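Local coordinates for protein ribonucleoside-diphosphate reductase, alpha chain (Actinobacillus ureae ATCC 25976, PDB 6DQX) that probably catalyses the reduction of ribonucleoside diphosphates to deoxyribonucleoside diphosphates, as the catalytic alpha subunit of a class Id ribonucleotide reductase, at residues D260-K265 with P398-G403; L312-D317 with L385-E390; R342-G347 with G405-T410. All coordinates share one frame; numbering follows the deposited sequence.

Contact 1: D260-K265 with P398-G403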
ATOM      1  N   ASP A 260      23.140  17.664 -21.985  1.00 15.39           N
ATOM      2  CA  ASP A 260      24.487  17.117 -21.788  1.00 17.05           C
ATOM      3  C   ASP A 260      24.782  16.703 -20.344  1.00 15.97           C
ATOM      4  O   ASP A 260      25.427  15.658 -20.116  1.00 16.96           O
ATOM      5  CB  ASP A 260      25.558  18.101 -22.254  1.00 19.02           C
ATOM      6  CG  ASP A 260      25.619  18.258 -23.776  1.00 21.53           C
ATOM      7  OD1 ASP A 260      24.906  17.568 -24.533  1.00 22.87           O
ATOM      8  OD2 ASP A 260      26.375  19.145 -24.207  1.00 24.86           O
ATOM      9  N   VAL A 261      24.332  17.501 -19.377  1.00 14.58           N
ATOM     10  CA  VAL A 261      24.613  17.198 -17.959  1.00 14.76           C
ATOM     11  C   VAL A 261      24.142  15.802 -17.567  1.00 14.12           C
ATOM     12  O   VAL A 261      24.841  15.110 -16.818  1.00 14.54           O
ATOM     13  CB  VAL A 261      24.042  18.251 -16.986  1.00 14.85           C
ATOM     14  CG1 VAL A 261      22.523  18.316 -17.066  1.00 15.88           C
ATOM     15  CG2 VAL A 261      24.496  17.975 -15.554  1.00 15.67           C
ATOM     16  N   TYR A 262      22.986  15.360 -18.082  1.00 13.18           N
ATOM     17  CA  TYR A 262      22.496  14.039 -17.723  1.00 12.94           C
ATOM     18  C   TYR A 262      23.246  12.938 -18.455  1.00 13.56           C
ATOM     19  O   TYR A 262      23.474  11.877 -17.899  1.00 16.22           O
ATOM     20  CB  TYR A 262      20.996  13.924 -17.967  1.00 12.49           C
ATOM     21  CG  TYR A 262      20.118  14.753 -17.020  1.00 12.24           C
ATOM     22  CD1 TYR A 262      20.578  15.193 -15.771  1.00 11.86           C
ATOM     23  CD2 TYR A 262      18.802  15.035 -17.362  1.00 12.24           C
ATOM     24  CE1 TYR A 262      19.756  15.912 -14.906  1.00 11.70           C
ATOM     25  CE2 TYR A 262      17.965  15.759 -16.505  1.00 11.80           C
ATOM     26  CZ  TYR A 262      18.447  16.181 -15.271  1.00 11.77           C
ATOM     27  OH  TYR A 262      17.634  16.842 -14.387  1.00 11.10           O
ATOM     28  N   LYS A 263      23.663  13.207 -19.685  1.00 13.61           N
ATOM     29  CA  LYS A 263      24.514  12.292 -20.422  1.00 14.18           C
ATOM     30  C   LYS A 263      25.870  12.139 -19.752  1.00 14.65           C
ATOM     31  O   LYS A 263      26.400  11.022 -19.637  1.00 15.27           O
ATOM     32  CB  LYS A 263      24.692  12.777 -21.869  1.00 14.35           C
ATOM     33  CG  LYS A 263      23.423  12.673 -22.689  1.00 15.33           C
ATOM     34  CD  LYS A 263      23.647  13.185 -24.096  1.00 16.78           C
ATOM     35  CE  LYS A 263      22.379  12.996 -24.897  1.00 17.47           C
ATOM     36  NZ  LYS A 263      22.581  13.534 -26.257  1.00 18.74           N
ATOM     37  N   ASP A 264      26.426  13.261 -19.311  1.00 14.09           N
ATOM     38  CA  ASP A 264      27.756  13.316 -18.687  1.00 15.77           C
ATOM     39  C   ASP A 264      27.824  12.494 -17.395  1.00 16.61           C
ATOM     40  O   ASP A 264      28.905  12.011 -17.008  1.00 17.42           O
ATOM     41  CB  ASP A 264      28.117  14.757 -18.312  1.00 15.89           C
ATOM     42  CG  ASP A 264      28.404  15.663 -19.532  1.00 17.73           C
ATOM     43  OD1 ASP A 264      28.622  15.183 -20.661  1.00 18.27           O
ATOM     44  OD2 ASP A 264      28.394  16.895 -19.329  1.00 17.46           O
ATOM     45  N   LYS A 265      26.688  12.405 -16.710  1.00 16.27           N
ATOM     46  CA  LYS A 265      26.592  11.800 -15.384  1.00 16.63           C
ATOM     47  C   LYS A 265      25.757  10.507 -15.360  1.00 16.56           C
ATOM     48  O   LYS A 265      25.414  10.006 -14.274  1.00 16.24           O
ATOM     49  CB  LYS A 265      26.058  12.875 -14.425  1.00 18.27           C
ATOM     50  CG  LYS A 265      27.086  13.993 -14.192  1.00 18.67           C
ATOM     51  CD  LYS A 265      26.566  15.179 -13.411  1.00 20.03           C
ATOM     52  CE  LYS A 265      27.690  16.194 -13.168  1.00 20.56           C
ATOM     53  NZ  LYS A 265      27.358  17.205 -12.129  1.00 21.77           N
ATOM     54  N   PRO A 398      22.782  24.725  -8.716  1.00 14.77           N
ATOM     55  CA  PRO A 398      22.587  23.609  -7.807  1.00 15.39           C
ATOM     56  C   PRO A 398      23.647  22.516  -8.081  1.00 15.61           C
ATOM     57  O   PRO A 398      24.347  22.559  -9.096  1.00 14.73           O
ATOM     58  CB  PRO A 398      21.166  23.127  -8.156  1.00 14.99           C
ATOM     59  CG  PRO A 398      21.028  23.457  -9.598  1.00 14.60           C
ATOM     60  CD  PRO A 398      21.800  24.736  -9.817  1.00 14.96           C
ATOM     61  N   GLU A 399      23.722  21.536  -7.201  1.00 16.65           N
ATOM     62  CA  GLU A 399      24.818  20.539  -7.210  1.00 18.09           C
ATOM     63  C   GLU A 399      25.046  19.837  -8.549  1.00 17.22           C
ATOM     64  O   GLU A 399      26.174  19.688  -8.966  1.00 16.13           O
ATOM     65  CB  GLU A 399      24.582  19.509  -6.091  1.00 20.97           C
ATOM     66  CG  GLU A 399      25.657  18.433  -5.927  1.00 24.23           C
ATOM     67  CD  GLU A 399      25.251  17.339  -4.945  1.00 27.49           C
ATOM     68  OE1 GLU A 399      24.548  17.642  -3.959  1.00 28.67           O
ATOM     69  OE2 GLU A 399      25.633  16.163  -5.169  1.00 33.39           O
ATOM     70  N   ILE A 400      23.971  19.394  -9.222  1.00 16.30           N
ATOM     71  CA  ILE A 400      24.100  18.692 -10.490  1.00 16.54           C
ATOM     72  C   ILE A 400      24.684  19.581 -11.589  1.00 14.86           C
ATOM     73  O   ILE A 400      25.341  19.102 -12.495  1.00 14.64           O
ATOM     74  CB  ILE A 400      22.697  18.101 -10.911  1.00 18.88           C
ATOM     75  CG1 ILE A 400      22.430  16.821 -10.117  1.00 21.66           C
ATOM     76  CG2 ILE A 400      22.547  17.877 -12.393  1.00 21.13           C
ATOM     77  CD1 ILE A 400      23.496  15.732 -10.219  1.00 23.08           C
ATOM     78  N   LEU A 401      24.457  20.882 -11.499  1.00 14.18           N
ATOM     79  CA  LEU A 401      24.913  21.828 -12.492  1.00 14.09           C
ATOM     80  C   LEU A 401      26.172  22.643 -12.121  1.00 15.18           C
ATOM     81  O   LEU A 401      26.455  23.641 -12.779  1.00 13.80           O
ATOM     82  CB  LEU A 401      23.769  22.794 -12.814  1.00 14.59           C
ATOM     83  CG  LEU A 401      22.600  22.156 -13.577  1.00 13.97           C
ATOM     84  CD1 LEU A 401      21.369  23.054 -13.502  1.00 14.95           C
ATOM     85  CD2 LEU A 401      23.005  21.868 -14.999  1.00 14.04           C
ATOM     86  N   LYS A 402      26.908  22.247 -11.082  1.00 16.72           N
ATOM     87  CA  LYS A 402      28.151  22.966 -10.743  1.00 18.47           C
ATOM     88  C   LYS A 402      29.044  22.992 -11.982  1.00 19.10           C
ATOM     89  O   LYS A 402      29.372  21.937 -12.545  1.00 18.94           O
ATOM     90  CB  LYS A 402      28.864  22.308  -9.565  1.00 21.85           C
ATOM     91  CG  LYS A 402      30.073  23.081  -9.066  1.00 26.09           C
ATOM     92  CD  LYS A 402      30.563  22.499  -7.747  1.00 30.82           C
ATOM     93  CE  LYS A 402      32.005  22.876  -7.465  1.00 33.22           C
ATOM     94  NZ  LYS A 402      32.519  22.019  -6.374  1.00 36.72           N
ATOM     95  N   GLY A 403      29.394  24.202 -12.425  1.00 19.14           N
ATOM     96  CA  GLY A 403      30.246  24.414 -13.601  1.00 19.43           C
ATOM     97  C   GLY A 403      29.539  24.434 -14.939  1.00 18.62           C
ATOM     98  O   GLY A 403      30.180  24.652 -15.966  1.00 19.38           O
TER
HETATM   99  O   HOH W   1      29.174  19.206 -11.984  1.00 28.50           O

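Contact 2: L312-D317 with L385-E390. With EDO (1,2-ethanediol), chain F.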
ATOM      1  N   LEU A 312       8.525  34.543 -16.311  1.00 11.75           N
ATOM      2  CA  LEU A 312       7.870  33.283 -15.964  1.00 11.89           C
ATOM      3  C   LEU A 312       8.903  32.216 -15.503  1.00 11.79           C
ATOM      4  O   LEU A 312       8.646  31.462 -14.560  1.00 11.89           O
ATOM      5  CB  LEU A 312       6.981  32.791 -17.116  1.00 11.58           C
ATOM      6  CG  LEU A 312       5.982  31.696 -16.724  1.00 11.72           C
ATOM      7  CD1 LEU A 312       4.962  32.191 -15.688  1.00 11.86           C
ATOM      8  CD2 LEU A 312       5.255  31.174 -17.958  1.00 12.12           C
ATOM      9  N   THR A 313      10.079  32.190 -16.132  1.00 12.24           N
ATOM     10  CA  THR A 313      11.167  31.299 -15.718  1.00 12.76           C
ATOM     11  C   THR A 313      11.639  31.571 -14.267  1.00 13.13           C
ATOM     12  O   THR A 313      11.764  30.635 -13.442  1.00 11.77           O
ATOM     13  CB  THR A 313      12.338  31.387 -16.713  1.00 12.84           C
ATOM     14  OG1 THR A 313      11.845  31.086 -18.031  1.00 13.15           O
ATOM     15  CG2 THR A 313      13.466  30.443 -16.321  1.00 13.00           C
ATOM     16  N   TYR A 314      11.860  32.857 -13.971  1.00 13.51           N
ATOM     17  CA  TYR A 314      12.176  33.321 -12.612  1.00 13.95           C
ATOM     18  C   TYR A 314      11.102  32.868 -11.640  1.00 13.32           C
ATOM     19  O   TYR A 314      11.410  32.387 -10.550  1.00 13.43           O
ATOM     20  CB  TYR A 314      12.276  34.836 -12.558  1.00 14.93           C
ATOM     21  CG  TYR A 314      13.614  35.426 -12.947  1.00 16.14           C
ATOM     22  CD1 TYR A 314      14.276  35.043 -14.109  1.00 16.32           C
ATOM     23  CD2 TYR A 314      14.212  36.394 -12.142  1.00 18.03           C
ATOM     24  CE1 TYR A 314      15.491  35.618 -14.467  1.00 17.68           C
ATOM     25  CE2 TYR A 314      15.427  36.969 -12.481  1.00 18.89           C
ATOM     26  CZ  TYR A 314      16.058  36.587 -13.642  1.00 19.12           C
ATOM     27  OH  TYR A 314      17.246  37.185 -13.977  1.00 20.09           O
ATOM     28  N   PHE A 315       9.843  32.961 -12.071  1.00 13.46           N
ATOM     29  CA  PHE A 315       8.721  32.573 -11.210  1.00 13.53           C
ATOM     30  C   PHE A 315       8.761  31.089 -10.900  1.00 13.32           C
ATOM     31  O   PHE A 315       8.591  30.687  -9.741  1.00 12.62           O
ATOM     32  CB  PHE A 315       7.376  32.944 -11.844  1.00 13.75           C
ATOM     33  CG  PHE A 315       6.196  32.490 -11.055  1.00 14.06           C
ATOM     34  CD1 PHE A 315       5.908  33.103  -9.858  1.00 13.95           C
ATOM     35  CD2 PHE A 315       5.365  31.454 -11.515  1.00 13.82           C
ATOM     36  CE1 PHE A 315       4.816  32.702  -9.108  1.00 14.33           C
ATOM     37  CE2 PHE A 315       4.273  31.056 -10.779  1.00 14.20           C
ATOM     38  CZ  PHE A 315       3.985  31.697  -9.583  1.00 14.16           C
ATOM     39  N   LEU A 316       8.976  30.272 -11.927  1.00 13.14           N
ATOM     40  CA  LEU A 316       9.053  28.825 -11.739  1.00 12.68           C
ATOM     41  C   LEU A 316      10.229  28.415 -10.853  1.00 12.95           C
ATOM     42  O   LEU A 316      10.118  27.487 -10.045  1.00 12.41           O
ATOM     43  CB  LEU A 316       9.088  28.119 -13.085  1.00 13.07           C
ATOM     44  CG  LEU A 316       7.754  28.193 -13.850  1.00 12.95           C
ATOM     45  CD1 LEU A 316       7.865  27.429 -15.140  1.00 13.62           C
ATOM     46  CD2 LEU A 316       6.579  27.653 -13.028  1.00 13.70           C
ATOM     47  N   ASP A 317      11.336  29.149 -10.933  1.00 13.19           N
ATOM     48  CA  ASP A 317      12.436  28.861 -10.022  1.00 14.48           C
ATOM     49  C   ASP A 317      12.072  29.133  -8.565  1.00 14.06           C
ATOM     50  O   ASP A 317      12.432  28.352  -7.705  1.00 13.64           O
ATOM     51  CB  ASP A 317      13.696  29.606 -10.407  1.00 14.71           C
ATOM     52  CG  ASP A 317      14.921  29.044  -9.734  1.00 15.27           C
ATOM     53  OD1 ASP A 317      15.173  27.828  -9.885  1.00 14.90           O
ATOM     54  OD2 ASP A 317      15.650  29.805  -9.056  1.00 16.16           O
ATOM     55  N   LEU A 385      16.542  29.735 -21.486  1.00 13.15           N
ATOM     56  CA  LEU A 385      17.915  29.440 -21.142  1.00 13.47           C
ATOM     57  C   LEU A 385      18.660  30.681 -20.618  1.00 14.07           C
ATOM     58  O   LEU A 385      19.381  30.610 -19.629  1.00 13.40           O
ATOM     59  CB  LEU A 385      18.680  28.861 -22.345  1.00 14.07           C
ATOM     60  CG  LEU A 385      20.161  28.579 -22.143  1.00 15.03           C
ATOM     61  CD1 LEU A 385      20.379  27.680 -20.917  1.00 16.20           C
ATOM     62  CD2 LEU A 385      20.773  27.957 -23.402  1.00 16.16           C
ATOM     63  N   LYS A 386      18.478  31.804 -21.283  1.00 14.90           N
ATOM     64  CA  LYS A 386      19.084  33.057 -20.825  1.00 16.53           C
ATOM     65  C   LYS A 386      18.682  33.350 -19.393  1.00 15.50           C
ATOM     66  O   LYS A 386      19.515  33.704 -18.565  1.00 13.97           O
ATOM     67  CB  LYS A 386      18.658  34.201 -21.739  1.00 18.84           C
ATOM     68  CG  LYS A 386      19.187  35.572 -21.331  1.00 21.01           C
ATOM     69  CD  LYS A 386      18.701  36.647 -22.281  1.00 24.14           C
ATOM     70  CE  LYS A 386      17.217  36.893 -22.108  1.00 26.11           C
ATOM     71  NZ  LYS A 386      16.780  38.239 -22.563  1.00 28.65           N
ATOM     72  N   ALA A 387      17.393  33.188 -19.106  1.00 14.62           N
ATOM     73  CA  ALA A 387      16.872  33.437 -17.785  1.00 14.43           C
ATOM     74  C   ALA A 387      17.498  32.489 -16.733  1.00 13.95           C
ATOM     75  O   ALA A 387      17.898  32.924 -15.644  1.00 13.74           O
ATOM     76  CB  ALA A 387      15.347  33.365 -17.792  1.00 14.69           C
ATOM     77  N   SER A 388      17.671  31.223 -17.097  1.00 13.31           N
ATOM     78  CA  SER A 388      18.262  30.232 -16.184  1.00 13.32           C
ATOM     79  C   SER A 388      19.740  30.551 -15.918  1.00 13.95           C
ATOM     80  O   SER A 388      20.219  30.401 -14.801  1.00 13.59           O
ATOM     81  CB  SER A 388      18.161  28.827 -16.748  1.00 12.96           C
ATOM     82  OG  SER A 388      18.428  27.874 -15.743  1.00 12.37           O
ATOM     83  N   GLN A 389      20.435  31.026 -16.949  1.00 14.62           N
ATOM     84  CA  GLN A 389      21.822  31.522 -16.781  1.00 16.43           C
ATOM     85  C   GLN A 389      21.916  32.711 -15.825  1.00 16.73           C
ATOM     86  O   GLN A 389      22.780  32.727 -14.961  1.00 19.37           O
ATOM     87  CB  GLN A 389      22.441  31.867 -18.149  1.00 17.34           C
ATOM     88  CG  GLN A 389      22.686  30.644 -19.039  1.00 18.05           C
ATOM     89  CD  GLN A 389      22.937  30.990 -20.497  1.00 19.09           C
ATOM     90  OE1 GLN A 389      22.663  32.090 -20.943  1.00 21.67           O
ATOM     91  NE2 GLN A 389      23.438  30.039 -21.240  1.00 22.10           N
ATOM     92  N   GLU A 390      21.020  33.694 -15.957  1.00 17.35           N
ATOM     93  CA  GLU A 390      20.954  34.853 -15.051  1.00 17.78           C
ATOM     94  C   GLU A 390      20.627  34.428 -13.614  1.00 16.95           C
ATOM     95  O   GLU A 390      21.211  34.944 -12.640  1.00 15.77           O
ATOM     96  CB  GLU A 390      19.882  35.859 -15.486  1.00 19.59           C
ATOM     97  CG  GLU A 390      20.123  36.497 -16.847  1.00 21.31           C
ATOM     98  CD  GLU A 390      18.898  37.164 -17.463  1.00 23.84           C
ATOM     99  OE1 GLU A 390      17.761  37.147 -16.897  1.00 26.99           O
ATOM    100  OE2 GLU A 390      19.083  37.725 -18.557  1.00 26.81           O
TER
HETATM  101  C1  EDO F 605      14.932  32.266  -4.969  1.00 32.66           C
HETATM  102  O1  EDO F 605      13.919  31.428  -4.394  1.00 35.43           O
HETATM  103  C2  EDO F 605      15.217  31.898  -6.416  1.00 31.42           C
HETATM  104  O2  EDO F 605      15.364  30.491  -6.569  1.00 29.62           O

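Contact 3: R342-G347 with G405-T410. With EDO (1,2-ethanediol), chain F.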
ATOM      1  N   ARG A 342      18.966  19.302  -5.988  1.00 15.21           N
ATOM      2  CA  ARG A 342      20.126  19.125  -6.830  1.00 15.67           C
ATOM      3  C   ARG A 342      19.944  19.511  -8.296  1.00 15.32           C
ATOM      4  O   ARG A 342      20.921  19.870  -8.953  1.00 14.81           O
ATOM      5  CB  ARG A 342      20.624  17.701  -6.713  1.00 17.84           C
ATOM      6  CG  ARG A 342      20.955  17.342  -5.280  1.00 20.01           C
ATOM      7  CD  ARG A 342      21.249  15.876  -5.142  1.00 23.23           C
ATOM      8  NE  ARG A 342      22.558  15.487  -5.627  1.00 25.60           N
ATOM      9  CZ  ARG A 342      22.829  14.597  -6.586  1.00 26.21           C
ATOM     10  NH1 ARG A 342      21.898  13.944  -7.267  1.00 28.76           N
ATOM     11  NH2 ARG A 342      24.094  14.338  -6.849  1.00 27.11           N
ATOM     12  N   HIS A 343      18.707  19.407  -8.806  1.00 14.27           N
ATOM     13  CA  HIS A 343      18.393  19.592 -10.231  1.00 13.23           C
ATOM     14  C   HIS A 343      17.703  20.912 -10.544  1.00 12.81           C
ATOM     15  O   HIS A 343      17.980  21.518 -11.575  1.00 11.99           O
ATOM     16  CB  HIS A 343      17.449  18.470 -10.721  1.00 13.10           C
ATOM     17  CG  HIS A 343      18.099  17.126 -10.812  1.00 12.98           C
ATOM     18  ND1 HIS A 343      18.368  16.325  -9.717  1.00 14.20           N
ATOM     19  CD2 HIS A 343      18.501  16.434 -11.889  1.00 11.91           C
ATOM     20  CE1 HIS A 343      18.936  15.201 -10.137  1.00 12.19           C
ATOM     21  NE2 HIS A 343      19.030  15.248 -11.453  1.00 13.69           N
ATOM     22  N   ARG A 344      16.757  21.310  -9.700  1.00 12.11           N
ATOM     23  CA  ARG A 344      15.892  22.453  -9.946  1.00 12.54           C
ATOM     24  C   ARG A 344      15.236  22.409 -11.341  1.00 12.53           C
ATOM     25  O   ARG A 344      15.168  23.417 -12.048  1.00 12.65           O
ATOM     26  CB  ARG A 344      16.679  23.758  -9.741  1.00 12.94           C
ATOM     27  CG  ARG A 344      17.332  23.890  -8.374  1.00 13.58           C
ATOM     28  CD  ARG A 344      17.860  25.309  -8.135  1.00 13.81           C
ATOM     29  NE  ARG A 344      16.724  26.203  -7.942  1.00 14.27           N
ATOM     30  CZ  ARG A 344      16.092  26.425  -6.785  1.00 15.02           C
ATOM     31  NH1 ARG A 344      16.519  25.902  -5.643  1.00 15.47           N
ATOM     32  NH2 ARG A 344      15.030  27.214  -6.758  1.00 16.07           N
ATOM     33  N   ALA A 345      14.774  21.227 -11.758  1.00 12.90           N
ATOM     34  CA  ALA A 345      14.159  21.101 -13.085  1.00 13.13           C
ATOM     35  C   ALA A 345      12.865  21.902 -13.196  1.00 13.23           C
ATOM     36  O   ALA A 345      12.045  21.884 -12.273  1.00 13.07           O
ATOM     37  CB  ALA A 345      13.896  19.640 -13.416  1.00 13.50           C
ATOM     38  N   LEU A 346      12.713  22.653 -14.298  1.00 13.07           N
ATOM     39  CA  LEU A 346      11.488  23.375 -14.612  1.00 13.78           C
ATOM     40  C   LEU A 346      10.847  22.875 -15.927  1.00 13.39           C
ATOM     41  O   LEU A 346      11.516  22.297 -16.815  1.00 12.51           O
ATOM     42  CB  LEU A 346      11.746  24.883 -14.749  1.00 13.41           C
ATOM     43  CG  LEU A 346      12.606  25.546 -13.641  1.00 13.48           C
ATOM     44  CD1 LEU A 346      12.822  27.014 -13.971  1.00 13.98           C
ATOM     45  CD2 LEU A 346      11.947  25.354 -12.278  1.00 13.80           C
ATOM     46  N   GLY A 347       9.564  23.176 -16.050  1.00 13.65           N
ATOM     47  CA  GLY A 347       8.755  22.750 -17.185  1.00 14.37           C
ATOM     48  C   GLY A 347       7.855  23.870 -17.686  1.00 14.44           C
ATOM     49  O   GLY A 347       6.643  23.801 -17.542  1.00 16.46           O
ATOM     50  N   GLY A 405      26.727  26.449 -15.660  1.00 16.38           N
ATOM     51  CA  GLY A 405      26.371  27.824 -16.001  1.00 16.46           C
ATOM     52  C   GLY A 405      24.897  28.175 -16.052  1.00 15.66           C
ATOM     53  O   GLY A 405      24.539  29.235 -16.582  1.00 16.09           O
ATOM     54  N   ARG A 406      24.029  27.310 -15.508  1.00 14.47           N
ATOM     55  CA  ARG A 406      22.628  27.657 -15.331  1.00 13.12           C
ATOM     56  C   ARG A 406      22.095  27.076 -14.034  1.00 12.85           C
ATOM     57  O   ARG A 406      22.766  26.266 -13.386  1.00 12.88           O
ATOM     58  CB  ARG A 406      21.792  27.207 -16.526  1.00 12.90           C
ATOM     59  CG  ARG A 406      21.730  25.703 -16.740  1.00 12.58           C
ATOM     60  CD  ARG A 406      20.768  25.381 -17.880  1.00 12.81           C
ATOM     61  NE  ARG A 406      20.620  23.931 -17.992  1.00 13.37           N
ATOM     62  CZ  ARG A 406      21.525  23.076 -18.477  1.00 13.86           C
ATOM     63  NH1 ARG A 406      22.694  23.487 -18.974  1.00 15.04           N
ATOM     64  NH2 ARG A 406      21.255  21.767 -18.492  1.00 14.15           N
ATOM     65  N   ARG A 407      20.898  27.536 -13.688  1.00 12.13           N
ATOM     66  CA  ARG A 407      20.223  27.233 -12.426  1.00 12.62           C
ATOM     67  C   ARG A 407      19.386  25.930 -12.471  1.00 12.63           C
ATOM     68  O   ARG A 407      19.150  25.307 -11.418  1.00 12.48           O
ATOM     69  CB  ARG A 407      19.302  28.421 -12.124  1.00 13.53           C
ATOM     70  CG  ARG A 407      18.477  28.384 -10.848  1.00 15.03           C
ATOM     71  CD  ARG A 407      19.292  28.750  -9.649  1.00 15.08           C
ATOM     72  NE  ARG A 407      18.437  29.013  -8.491  1.00 15.35           N
ATOM     73  CZ  ARG A 407      18.822  28.875  -7.232  1.00 16.29           C
ATOM     74  NH1 ARG A 407      20.059  28.487  -6.941  1.00 18.08           N
ATOM     75  NH2 ARG A 407      17.963  29.118  -6.252  1.00 17.13           N
ATOM     76  N   ASN A 408      18.893  25.583 -13.662  1.00 12.02           N
ATOM     77  CA  ASN A 408      17.857  24.559 -13.876  1.00 11.84           C
ATOM     78  C   ASN A 408      18.290  23.558 -14.922  1.00 11.85           C
ATOM     79  O   ASN A 408      18.737  23.937 -15.998  1.00 12.11           O
ATOM     80  CB  ASN A 408      16.609  25.247 -14.361  1.00 11.70           C
ATOM     81  CG  ASN A 408      16.250  26.429 -13.496  1.00 11.62           C
ATOM     82  OD1 ASN A 408      16.498  27.587 -13.873  1.00 11.76           O
ATOM     83  ND2 ASN A 408      15.736  26.154 -12.291  1.00 10.63           N
ATOM     84  N   THR A 409      18.165  22.261 -14.619  1.00 12.07           N
ATOM     85  CA  THR A 409      18.677  21.239 -15.533  1.00 11.82           C
ATOM     86  C   THR A 409      17.898  21.227 -16.837  1.00 11.92           C
ATOM     87  O   THR A 409      18.484  21.054 -17.929  1.00 11.67           O
ATOM     88  CB  THR A 409      18.672  19.823 -14.926  1.00 12.00           C
ATOM     89  OG1 THR A 409      17.359  19.518 -14.458  1.00 11.72           O
ATOM     90  CG2 THR A 409      19.689  19.708 -13.813  1.00 12.27           C
ATOM     91  N   THR A 410      16.586  21.443 -16.706  1.00 11.61           N
ATOM     92  CA  THR A 410      15.671  21.577 -17.816  1.00 11.98           C
ATOM     93  C   THR A 410      14.804  22.814 -17.605  1.00 11.77           C
ATOM     94  O   THR A 410      14.552  23.225 -16.472  1.00 11.83           O
ATOM     95  CB  THR A 410      14.739  20.334 -17.943  1.00 12.55           C
ATOM     96  OG1 THR A 410      13.883  20.252 -16.789  1.00 13.57           O
ATOM     97  CG2 THR A 410      15.592  19.076 -18.106  1.00 12.94           C
TER
HETATM   98  C1  EDO F 605      14.932  32.266  -4.969  1.00 32.66           C
HETATM   99  O1  EDO F 605      13.919  31.428  -4.394  1.00 35.43           O
HETATM  100  C2  EDO F 605      15.217  31.898  -6.416  1.00 31.42           C
HETATM  101  O2  EDO F 605      15.364  30.491  -6.569  1.00 29.62           O

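Contact 1: D260-K265 with P398-G403
Ile400 and Leu401, in the loop that follows helix 367-395, pack against Val261 on the short helix 260-264, a helix-to-loop contact in the barrel domain of the ribonucleotide reductase large chain. Followed from Pro398, the loop makes a short 3-10 turn at Glu399 and Ile400, with Leu401 N bonded to the carbonyl of Pro398. Glu399 contributes little; its carboxylate is salt-bridged to Arg342 of helix 334-343. Ile400 carries most of the contact. Its CG2 branch lies anti to the backbone N (chi1 of CG1 -79°) and reaches Val261 CG2 at 3.7 Å, the two side chains crossing at about a right angle. The same Ile400 CG2 stands 4.2 Å from Tyr262 CE1, approaching the ring obliquely, while the phenol oxygen of Tyr262 is engaged by Thr409. The carbonyl of Ile400 is used too: the extended Lys265 chain delivers NZ to Ile400 O at 2.8 Å, approaching from above the carbonyl plane, 36° out of it, with a C=O...N angle of 124°. Leu401 adds a looser apolar touch, its CD2 lying 4.1 Å from Val261 CG1; the two gamma branches of Val261 thus serve successive loop residues. At Lys402 the link is indirect: one water donates to Lys402 O at 2.8 Å and accepts from Lys265 NZ at 2.7 Å.

Contact 2: L312-D317 with L385-E390
Thr313 sets CG2 anti to its backbone N and presents CB and CG2 together to Ala387, while a chi1 of -84° swings the Tyr314 ring across to Ala387 and Glu390. This is a packed helix pair: the axes of 312-317 and 385-390 approach to 9.3 Å and cross at -51°. Thr313 CA and Ala387 CA, 6.4 Å apart, mark the closest approach of the backbones by CA position, consistent with the small side chains there. The Ala387 methyl lies 3.8 Å from Thr313 CB and equally close to CG2, so it sits against the branched carbon of the threonine. The threonine hydroxyl is used within its own helix, bonding back to Pro309 O.

Tyr314 flanks the same methyl, its CE1 being 4.0 Å from Ala387 CB. The ring continues past Ala387 to Glu390, whose extended chain crosses it at about a right angle. Glu390 OE1 lies at the ring edge, near the ring plane and 3.0 Å from Tyr314 OH, while the carboxylate plane is turned 75° from the ring. That distance is compatible with a hydrogen bond, which the geometry does not settle. Tyr314 OH also lies 3.3 Å from Glu390 CB, so the phenol end rests against the base of the glutamate chain as well as its acid group.

One turn on from Thr313, the Asp317 carboxylate is salt-bridged to Arg344 through OD1 and to Arg407 through OD2; an ethanediol molecule, probably acquired from the crystallisation liquor, is an added donor to OD2. On another flank of helix 308-327, Leu312 and Leu316 pack on strands 288-296 and 347-351, placing this helix between those strands and helix 367-395.

Contact 3: R342-G347 with G405-T410
Arg344 and Arg407 lay their guanidinium groups one upon the other, with centres 3.7 Å apart and planes 21° from parallel. Arg407 NH2 sits over the centre of the Arg344 group, whereas Arg344 NE lies over the rim of the Arg407 group. Bends at chi3 of Arg344 (71°) and chi2 of Arg407 bring the flat ends together. The two positive groups share one anion: Asp317 forms salt bridges to both NE atoms, which would be expected to offset their charge. Ethanediol O2 lies at the edge of the Arg407 guanidinium and accepts from its NH2 at 3.0 Å.

Four hydrogen bonds join the segments, two of them between backbones. Thr409 N donates to His343 O at 3.1 Å, and Leu346 N to Thr410 O at 2.9 Å. Asn408 ND2 reaches Arg344 O at 2.8 Å; ND2 lies in the carbonyl plane of Arg344, and Arg344 O is only 6° out of the Asn408 amide plane. Both ends of that amide are held further, ND2 donating to Asp317 OD1 as well and OD1 bonding to Ser388 OG. Thr410 OG1 adds a bond to Leu346 O. Positive phi at Arg344 turns the chain out of the helix where these bonds begin.

Van der Waals contacts accompany these bonds. Leu346 CD1 meets Asn408 CG at 3.5 Å, and Ala345 CB rests 3.4 Å from Thr410 OG1.

The contact thus ties the exit from helix 334-343, just ahead of strand 347-351, to the loop between helices 367-395 and 418-423; helix 308-327 borders it through Ile324 on Arg344 and Leu316 on Leu346.

Contact 3 is the hub, its centre about 9 Å from those of both contacts 1 and 2, which lie about 17 Å apart between centres and do not touch. Toward contact 1 the links are Tyr262 OH to Thr409 OG1, 2.7 Å and probably a hydrogen bond, and the Glu399 OE2 to Arg342 NH2 salt bridge at 2.9 Å. Toward contact 2, Ser388 OG and Asn408 OD1 form a probable hydrogen bond at 2.7 Å, and Asp317 OD2 a salt bridge with Arg407 NE at 3.0 Å; one ethanediol touches both contacts. All three lie away from His65, a magnesium ligand in a structure of this protein, although a bound magnesium ion is about 14 Å from the Tyr262 side chain.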